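Long-range contacts in hypothetical protein TT1426 (Thermus thermophilus, PDB 1WD5), which probably acts as a phosphoribosyltransferase, a glycosyltransferase of the type I fold, although its substrate and reaction remain unestablished: residues Leu17-Glu23 with Arg149-Ala154; Arg32-Val36 with Glu193-Val199; Tyr109-Arg113 with Leu203-Ala207. The contacts are given in a common frame with arbitrary orientation. Residues are numbered along the deposited sequence.

Contact 1: residues Leu17-Glu23 with Arg149-Ala154; sequences LAPLGLE and RRVVVA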
loop_
_atom_site.group_PDB
_atom_site.type_symbol
_atom_site.label_atom_id
_atom_site.label_comp_id
_atom_site.label_asym_id
_atom_site.label_seq_id
_atom_site.Cartn_x
_atom_site.Cartn_y
_atom_site.Cartn_z
ATOM N N LEU A 17 -9.842 3.381 12.943
ATOM C CA LEU A 17 -10.121 2.020 12.484
ATOM C C LEU A 17 -10.742 1.104 13.535
ATOM O O LEU A 17 -11.432 0.141 13.194
ATOM C CB LEU A 17 -8.834 1.365 11.972
ATOM C CG LEU A 17 -8.168 1.938 10.719
ATOM C CD1 LEU A 17 -6.774 1.336 10.572
ATOM C CD2 LEU A 17 -9.012 1.626 9.489
ATOM N N ALA A 18 -10.490 1.400 14.807
ATOM C CA ALA A 18 -11.001 0.583 15.909
ATOM C C ALA A 18 -12.492 0.239 15.846
ATOM O O ALA A 18 -12.885 -0.895 16.118
ATOM C CB ALA A 18 -10.685 1.261 17.243
ATOM N N PRO A 19 -13.344 1.212 15.491
ATOM C CA PRO A 19 -14.787 0.949 15.417
ATOM C C PRO A 19 -15.231 -0.014 14.314
ATOM O O PRO A 19 -16.326 -0.572 14.386
ATOM C CB PRO A 19 -15.386 2.344 15.213
ATOM C CG PRO A 19 -14.348 3.268 15.789
ATOM C CD PRO A 19 -13.068 2.645 15.309
ATOM N N LEU A 20 -14.387 -0.210 13.303
ATOM C CA LEU A 20 -14.727 -1.079 12.177
ATOM C C LEU A 20 -14.906 -2.557 12.497
ATOM O O LEU A 20 -15.449 -3.304 11.688
ATOM C CB LEU A 20 -13.687 -0.934 11.066
ATOM C CG LEU A 20 -13.572 0.458 10.444
ATOM C CD1 LEU A 20 -12.564 0.419 9.306
ATOM C CD2 LEU A 20 -14.930 0.907 9.933
ATOM N N GLY A 21 -14.433 -2.990 13.659
ATOM C CA GLY A 21 -14.588 -4.387 14.031
ATOM C C GLY A 21 -13.672 -5.368 13.322
ATOM O O GLY A 21 -14.029 -6.532 13.134
ATOM N N LEU A 22 -12.492 -4.914 12.923
ATOM C CA LEU A 22 -11.540 -5.792 12.258
ATOM C C LEU A 22 -11.032 -6.773 13.300
ATOM O O LEU A 22 -10.891 -6.416 14.464
ATOM C CB LEU A 22 -10.380 -4.975 11.700
ATOM C CG LEU A 22 -10.781 -3.957 10.633
ATOM C CD1 LEU A 22 -9.656 -2.966 10.418
ATOM C CD2 LEU A 22 -11.126 -4.687 9.343
ATOM N N GLU A 23 -10.761 -8.008 12.894
ATOM C CA GLU A 23 -10.271 -9.009 13.835
ATOM C C GLU A 23 -8.841 -9.436 13.519
ATOM O O GLU A 23 -8.579 -9.982 12.449
ATOM C CB GLU A 23 -11.195 -10.227 13.822
ATOM C CG GLU A 23 -12.642 -9.879 14.136
ATOM C CD GLU A 23 -13.551 -11.091 14.137
ATOM O OE1 GLU A 23 -13.595 -11.807 13.113
ATOM O OE2 GLU A 23 -14.226 -11.323 15.162
ATOM N N ARG A 149 -10.485 -11.812 3.493
ATOM C CA ARG A 149 -11.869 -11.765 3.956
ATOM C C ARG A 149 -12.437 -10.365 3.775
ATOM O O ARG A 149 -13.600 -10.193 3.405
ATOM C CB ARG A 149 -11.951 -12.152 5.438
ATOM C CG ARG A 149 -13.374 -12.233 5.961
ATOM C CD ARG A 149 -13.439 -12.771 7.383
ATOM N NE ARG A 149 -12.980 -11.808 8.383
ATOM C CZ ARG A 149 -13.052 -12.013 9.695
ATOM N NH1 ARG A 149 -13.563 -13.146 10.163
ATOM N NH2 ARG A 149 -12.629 -11.086 10.542
ATOM N N ARG A 150 -11.601 -9.367 4.028
ATOM C CA ARG A 150 -12.017 -7.979 3.919
ATOM C C ARG A 150 -10.795 -7.099 3.675
ATOM O O ARG A 150 -9.698 -7.391 4.162
ATOM C CB ARG A 150 -12.709 -7.569 5.216
ATOM C CG ARG A 150 -13.174 -6.133 5.278
ATOM C CD ARG A 150 -13.759 -5.844 6.651
ATOM N NE ARG A 150 -14.213 -4.465 6.783
ATOM C CZ ARG A 150 -14.736 -3.959 7.894
ATOM N NH1 ARG A 150 -14.870 -4.722 8.972
ATOM N NH2 ARG A 150 -15.129 -2.692 7.929
ATOM N N VAL A 151 -10.985 -6.025 2.916
ATOM C CA VAL A 151 -9.896 -5.106 2.621
ATOM C C VAL A 151 -10.317 -3.674 2.934
ATOM O O VAL A 151 -11.396 -3.225 2.530
ATOM C CB VAL A 151 -9.470 -5.195 1.134
ATOM C CG1 VAL A 151 -8.271 -4.297 0.879
ATOM C CG2 VAL A 151 -9.139 -6.637 0.776
ATOM N N VAL A 152 -9.466 -2.968 3.670
ATOM C CA VAL A 152 -9.730 -1.583 4.032
ATOM C C VAL A 152 -8.510 -0.735 3.732
ATOM O O VAL A 152 -7.396 -1.075 4.136
ATOM C CB VAL A 152 -10.047 -1.429 5.538
ATOM C CG1 VAL A 152 -10.216 0.047 5.882
ATOM C CG2 VAL A 152 -11.302 -2.199 5.897
ATOM N N VAL A 153 -8.715 0.361 3.012
ATOM C CA VAL A 153 -7.625 1.277 2.700
ATOM C C VAL A 153 -7.640 2.349 3.785
ATOM O O VAL A 153 -8.655 3.018 3.984
ATOM C CB VAL A 153 -7.827 1.951 1.332
ATOM C CG1 VAL A 153 -6.820 3.082 1.155
ATOM C CG2 VAL A 153 -7.668 0.920 0.221
ATOM N N ALA A 154 -6.521 2.514 4.485
ATOM C CA ALA A 154 -6.446 3.504 5.552
ATOM C C ALA A 154 -5.250 4.434 5.370
ATOM O O ALA A 154 -4.104 3.981 5.294
ATOM C CB ALA A 154 -6.370 2.802 6.903
HETATM O O HOH W 1 -14.841 -14.347 12.675
#

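Contact 2: residues Arg32-Val36 with Glu193-Val199; sequences RGGVV and EVTDEDV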
loop_
_atom_site.group_PDB
_atom_site.type_symbol
_atom_site.label_atom_id
_atom_site.label_comp_id
_atom_site.label_asym_id
_atom_site.label_seq_id
_atom_site.Cartn_x
_atom_site.Cartn_y
_atom_site.Cartn_z
ATOM N N ARG A 32 8.136 3.342 1.600
ATOM C CA ARG A 32 8.836 2.935 2.817
ATOM C C ARG A 32 8.233 3.639 4.036
ATOM O O ARG A 32 8.032 3.019 5.077
ATOM C CB ARG A 32 10.332 3.259 2.716
ATOM C CG ARG A 32 11.068 2.436 1.649
ATOM C CD ARG A 32 12.586 2.525 1.794
ATOM N NE ARG A 32 13.118 3.846 1.472
ATOM C CZ ARG A 32 13.300 4.309 0.238
ATOM N NH1 ARG A 32 12.996 3.562 -0.818
ATOM N NH2 ARG A 32 13.800 5.524 0.057
ATOM N N GLY A 33 7.945 4.930 3.900
ATOM C CA GLY A 33 7.367 5.676 5.004
ATOM C C GLY A 33 6.065 5.059 5.490
ATOM O O GLY A 33 5.733 5.127 6.678
ATOM N N GLY A 34 5.327 4.453 4.565
ATOM C CA GLY A 34 4.067 3.829 4.917
ATOM C C GLY A 34 4.213 2.699 5.921
ATOM O O GLY A 34 3.281 2.403 6.670
ATOM N N VAL A 35 5.381 2.066 5.947
ATOM C CA VAL A 35 5.612 0.964 6.871
ATOM C C VAL A 35 5.639 1.479 8.305
ATOM O O VAL A 35 5.253 0.768 9.225
ATOM C CB VAL A 35 6.933 0.221 6.545
ATOM C CG1 VAL A 35 7.203 -0.860 7.586
ATOM C CG2 VAL A 35 6.840 -0.415 5.163
ATOM N N VAL A 36 6.082 2.719 8.495
ATOM C CA VAL A 36 6.117 3.298 9.837
ATOM C C VAL A 36 4.695 3.500 10.345
ATOM O O VAL A 36 4.369 3.132 11.478
ATOM C CB VAL A 36 6.842 4.659 9.860
ATOM C CG1 VAL A 36 6.780 5.248 11.261
ATOM C CG2 VAL A 36 8.293 4.485 9.432
ATOM N N GLU A 193 13.374 11.056 6.063
ATOM C CA GLU A 193 13.590 9.891 5.212
ATOM C C GLU A 193 13.540 8.569 5.989
ATOM O O GLU A 193 14.052 8.474 7.104
ATOM C CB GLU A 193 14.955 10.036 4.526
ATOM C CG GLU A 193 15.516 8.798 3.833
ATOM C CD GLU A 193 14.668 8.321 2.669
ATOM O OE1 GLU A 193 14.040 9.167 1.998
ATOM O OE2 GLU A 193 14.645 7.099 2.413
ATOM N N VAL A 194 12.908 7.560 5.394
ATOM C CA VAL A 194 12.823 6.222 5.982
ATOM C C VAL A 194 13.557 5.317 4.988
ATOM O O VAL A 194 13.074 5.075 3.882
ATOM C CB VAL A 194 11.356 5.761 6.141
ATOM C CG1 VAL A 194 11.310 4.301 6.593
ATOM C CG2 VAL A 194 10.644 6.643 7.174
ATOM N N THR A 195 14.736 4.840 5.379
ATOM C CA THR A 195 15.567 4.011 4.507
ATOM C C THR A 195 15.165 2.539 4.474
ATOM O O THR A 195 14.381 2.074 5.306
ATOM C CB THR A 195 17.035 4.062 4.951
ATOM O OG1 THR A 195 17.159 3.389 6.207
ATOM C CG2 THR A 195 17.503 5.509 5.126
ATOM N N ASP A 196 15.715 1.806 3.509
ATOM C CA ASP A 196 15.430 0.381 3.402
ATOM C C ASP A 196 15.874 -0.282 4.703
ATOM O O ASP A 196 15.223 -1.212 5.186
ATOM C CB ASP A 196 16.175 -0.240 2.212
ATOM C CG ASP A 196 15.500 0.049 0.878
ATOM O OD1 ASP A 196 14.283 -0.211 0.745
ATOM O OD2 ASP A 196 16.188 0.527 -0.047
ATOM N N GLU A 197 16.978 0.198 5.276
ATOM C CA GLU A 197 17.463 -0.367 6.530
ATOM C C GLU A 197 16.459 -0.083 7.646
ATOM O O GLU A 197 16.273 -0.907 8.541
ATOM C CB GLU A 197 18.833 0.204 6.907
ATOM C CG GLU A 197 19.937 -0.090 5.899
ATOM C CD GLU A 197 21.327 -0.040 6.519
ATOM O OE1 GLU A 197 21.529 0.747 7.472
ATOM O OE2 GLU A 197 22.219 -0.781 6.046
ATOM N N ASP A 198 15.813 1.081 7.601
ATOM C CA ASP A 198 14.810 1.401 8.618
ATOM C C ASP A 198 13.618 0.451 8.462
ATOM O O ASP A 198 13.059 -0.019 9.451
ATOM C CB ASP A 198 14.332 2.855 8.495
ATOM C CG ASP A 198 15.422 3.865 8.832
ATOM O OD1 ASP A 198 16.282 3.560 9.686
ATOM O OD2 ASP A 198 15.408 4.973 8.255
ATOM N N VAL A 199 13.232 0.162 7.223
ATOM C CA VAL A 199 12.114 -0.747 6.991
ATOM C C VAL A 199 12.481 -2.143 7.477
ATOM O O VAL A 199 11.665 -2.820 8.093
ATOM C CB VAL A 199 11.725 -0.815 5.502
ATOM C CG1 VAL A 199 10.680 -1.910 5.283
ATOM C CG2 VAL A 199 11.165 0.539 5.050
#

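Contact 3: residues Tyr109-Arg113 with Leu203-Ala207; sequences YRRVR and LLEWA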
loop_
_atom_site.group_PDB
_atom_site.type_symbol
_atom_site.label_atom_id
_atom_site.label_comp_id
_atom_site.label_asym_id
_atom_site.label_seq_id
_atom_site.Cartn_x
_atom_site.Cartn_y
_atom_site.Cartn_z
ATOM N N TYR A 109 13.822 -7.758 2.064
ATOM C CA TYR A 109 12.771 -7.633 3.070
ATOM C C TYR A 109 12.322 -9.030 3.517
ATOM O O TYR A 109 12.121 -9.276 4.708
ATOM C CB TYR A 109 11.558 -6.878 2.515
ATOM C CG TYR A 109 11.733 -5.377 2.324
ATOM C CD1 TYR A 109 10.694 -4.607 1.797
ATOM C CD2 TYR A 109 12.917 -4.727 2.672
ATOM C CE1 TYR A 109 10.823 -3.237 1.621
ATOM C CE2 TYR A 109 13.059 -3.346 2.503
ATOM C CZ TYR A 109 12.004 -2.610 1.975
ATOM O OH TYR A 109 12.112 -1.247 1.802
ATOM N N ARG A 110 12.171 -9.944 2.564
ATOM C CA ARG A 110 11.726 -11.296 2.890
ATOM C C ARG A 110 12.762 -12.090 3.667
ATOM O O ARG A 110 12.432 -13.084 4.309
ATOM C CB ARG A 110 11.316 -12.051 1.621
ATOM C CG ARG A 110 10.026 -11.519 0.989
ATOM C CD ARG A 110 8.903 -11.472 2.018
ATOM N NE ARG A 110 7.717 -10.747 1.560
ATOM C CZ ARG A 110 6.896 -10.090 2.377
ATOM N NH1 ARG A 110 7.145 -10.073 3.678
ATOM N NH2 ARG A 110 5.827 -9.461 1.904
ATOM N N ARG A 111 14.016 -11.653 3.615
ATOM C CA ARG A 111 15.063 -12.339 4.354
ATOM C C ARG A 111 14.900 -12.087 5.855
ATOM O O ARG A 111 15.260 -12.934 6.671
ATOM C CB ARG A 111 16.434 -11.864 3.888
ATOM C CG ARG A 111 17.605 -12.560 4.568
ATOM C CD ARG A 111 18.857 -12.389 3.729
ATOM N NE ARG A 111 18.671 -12.989 2.413
ATOM C CZ ARG A 111 19.009 -12.405 1.267
ATOM N NH1 ARG A 111 19.555 -11.196 1.273
ATOM N NH2 ARG A 111 18.797 -13.027 0.114
ATOM N N VAL A 112 14.349 -10.928 6.216
ATOM C CA VAL A 112 14.149 -10.590 7.625
ATOM C C VAL A 112 12.729 -10.842 8.139
ATOM O O VAL A 112 12.516 -10.936 9.345
ATOM C CB VAL A 112 14.519 -9.113 7.913
ATOM C CG1 VAL A 112 15.971 -8.865 7.563
ATOM C CG2 VAL A 112 13.621 -8.178 7.122
ATOM N N ARG A 113 11.754 -10.939 7.233
ATOM C CA ARG A 113 10.365 -11.202 7.627
ATOM C C ARG A 113 9.608 -11.830 6.455
ATOM O O ARG A 113 9.381 -11.188 5.429
ATOM C CB ARG A 113 9.698 -9.899 8.126
ATOM C CG ARG A 113 8.386 -9.460 7.454
ATOM C CD ARG A 113 7.244 -10.440 7.656
ATOM N NE ARG A 113 6.206 -10.000 8.590
ATOM C CZ ARG A 113 5.300 -10.830 9.101
ATOM N NH1 ARG A 113 5.328 -12.111 8.757
ATOM N NH2 ARG A 113 4.380 -10.396 9.951
ATOM N N LEU A 203 10.570 -4.520 10.167
ATOM C CA LEU A 203 10.131 -5.860 9.790
ATOM C C LEU A 203 10.694 -6.976 10.681
ATOM O O LEU A 203 10.017 -7.978 10.932
ATOM C CB LEU A 203 10.507 -6.139 8.328
ATOM C CG LEU A 203 9.769 -5.355 7.234
ATOM C CD1 LEU A 203 10.341 -5.718 5.864
ATOM C CD2 LEU A 203 8.286 -5.678 7.283
ATOM N N LEU A 204 11.930 -6.803 11.146
ATOM C CA LEU A 204 12.594 -7.794 11.996
ATOM C C LEU A 204 11.832 -8.111 13.276
ATOM O O LEU A 204 11.820 -9.256 13.730
ATOM C CB LEU A 204 14.008 -7.319 12.356
ATOM C CG LEU A 204 15.097 -7.507 11.297
ATOM C CD1 LEU A 204 16.331 -6.688 11.656
ATOM C CD2 LEU A 204 15.451 -8.985 11.191
ATOM N N GLU A 205 11.200 -7.096 13.857
ATOM C CA GLU A 205 10.434 -7.270 15.091
ATOM C C GLU A 205 9.211 -8.174 14.906
ATOM O O GLU A 205 8.639 -8.661 15.889
ATOM C CB GLU A 205 9.962 -5.910 15.626
ATOM C CG GLU A 205 11.006 -5.092 16.385
ATOM C CD GLU A 205 11.436 -5.748 17.695
ATOM O OE1 GLU A 205 12.174 -6.753 17.649
ATOM O OE2 GLU A 205 11.036 -5.263 18.774
ATOM N N TRP A 206 8.808 -8.404 13.658
ATOM C CA TRP A 206 7.629 -9.229 13.404
ATOM C C TRP A 206 7.898 -10.642 12.903
ATOM O O TRP A 206 6.964 -11.373 12.572
ATOM C CB TRP A 206 6.681 -8.512 12.434
ATOM C CG TRP A 206 6.183 -7.194 12.967
ATOM C CD1 TRP A 206 6.784 -5.974 12.838
ATOM C CD2 TRP A 206 5.012 -6.981 13.768
ATOM N NE1 TRP A 206 6.060 -5.012 13.514
ATOM C CE2 TRP A 206 4.969 -5.606 14.092
ATOM C CE3 TRP A 206 3.995 -7.820 14.244
ATOM C CZ2 TRP A 206 3.949 -5.052 14.870
ATOM C CZ3 TRP A 206 2.978 -7.262 15.021
ATOM C CH2 TRP A 206 2.966 -5.893 15.324
ATOM N N ALA A 207 9.164 -11.032 12.845
ATOM C CA ALA A 207 9.505 -12.373 12.390
ATOM C C ALA A 207 9.476 -13.300 13.602
ATOM O O ALA A 207 9.438 -12.839 14.740
ATOM C CB ALA A 207 10.888 -12.373 11.753
#

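Contact 1: residues Leu17-Glu23 with Arg149-Ala154
V152 lies under a leucine cluster: its CG1 is 4.1 Å from L17 CD2 and 4.2 Å from L20 CD1, while its CG2 is 4.3 Å from L22 CD2. This is helix-and-loop packing on the central sheet of the type I phosphoribosyltransferase fold. Segment 149-154 enters strand 150-155, which runs parallel between strands 122-126 and 171-174, and segment 17-23 runs from the end of helix 6-17 into the loop before strand 26-29. The direction of each CA-to-CB bond separates the two faces of the strand. R150, V152 and A154 point toward segment 17-23, whereas V151 and V153 point away and pack on helix 134-144. At the far end, L17 CD2 also reaches A154 CB at 3.9 Å.

The chain leaves the helix through a short 3-10 turn (L20 N to L17 O, 3.0 Å) and passes G21, which has positive phi (75°); the L20 carbonyl just before it lies within reach of the extended R150 side chain. R150 NH1 donates to L20 O at 3.1 Å and 161°, and L22 CD2 sits over one guanidinium face, 3.8 Å from NH1; R150 NH2 is paired with E171. Beyond it, R149, which also bridges to D122, forms a salt bridge with E23, NH2 to OE1 2.8 Å. One water closes this pair, donating to E23 OE1 at 2.9 Å and accepting from R149 NH1 at 3.1 Å.

Contact 2: residues Arg32-Val36 with Glu193-Val199
Two bonds from one guanidinium hold these segments together. R32 NE donates to the backbone V194 O at 2.7 Å and 151°, and R32 NH2 makes a salt bridge with E193 OE2 whose hydrogen bond is nearly straight, 3.0 Å at 175°. Both acceptors lie at the edge of the guanidinium, near its plane. D196 OD1 is different: at 4.3 Å from R32 NH1 and well out of that plane, it contributes charge but no N-H of R32 points at it, and it is bound instead by R105 and Y109.

The peptide bond before R32 is cis. In sequence and position, a cis peptide leading into R32-G33-G34 at the start of a helix is consistent with the pyrophosphate-binding loop of type I phosphoribosyltransferases. The opposite segment starts helix 196-204 with a capping box: D198 N donates to T195 OG1 (3.0 Å) and T195 N donates to D198 OD2 (3.0 Å).

Around the polar centre, the aliphatic part of R32 is covered by valines, its CB lying 3.7 Å from V199 CG2 and 4.1 Å from V194 CG1. V194 points its side chain toward helix 33-45, where CG2 meets G33 CA at 4.0 Å and V36 CG2 at 3.9 Å; the bare glycine lets the backbones approach to 5.6 Å between the CA atoms of G33 and V194. Deeper in, V35 CG2 packs on V199 CG1 at 4.1 Å.

Contact 3: residues Tyr109-Arg113 with Leu203-Ala207
L203 is the main bump of this interface, and the end of helix 88-112 supplies its hollow. The leucine fills the space bordered by Y109, V112 and R113: its CD1 lies 3.7 Å from Y109 CB, its CB lies 3.9 Å from V112 CG2, and its CD2 lies 3.8 Å from R113 CG. V112 answers as a bump in the reverse direction, entering between L203 and L204, with V112 CB only 3.4 Å from L204 CD2. The backbones run close here, with CA atoms 5.4 Å apart for V112 and L204 and 5.0 Å apart for R113 and A207.

A207 brings only a methyl: after the type I turn from L204 to A207, its CB rests 3.2 Å from V112 O. The two segments share no hydrogen bond, so shape carries the contact. R113 lies along the C-terminal turn, its CB 3.4 Å from L203 O and one guanidinium face toward W206 O, 3.8 Å from NH2; its polar end is satisfied by L49 and E48. The contact thus joins the last turn of helix 88-112 to the C-terminal end of the chain. L203 and W206 also rest on L49 of strand 48-59, and the W206 indole reaches helix 33-45, packing on A42 and R43 and bonding through NE1 to D39.

Overall arrangement
Contacts 2 and 3 are neighbours, with centres 13 Å apart, and both use helix 196-204: contact 2 takes its start and contact 3 its end. They touch directly through Y109, whose OH is 2.6 Å from D196 OD1, a probable hydrogen bond, and whose CZ is 3.6 Å from V199 CG1. Contact 1 stands apart on the sheet, its centre 23 Å from that of contact 2 and 24 Å from that of contact 3, with nearest atoms about 8 and 12 Å away. Of the three, contact 2 is the one holding the probable pyrophosphate loop, R32-G34. Along the chain the segments alternate in every pair, so the three contacts interleave.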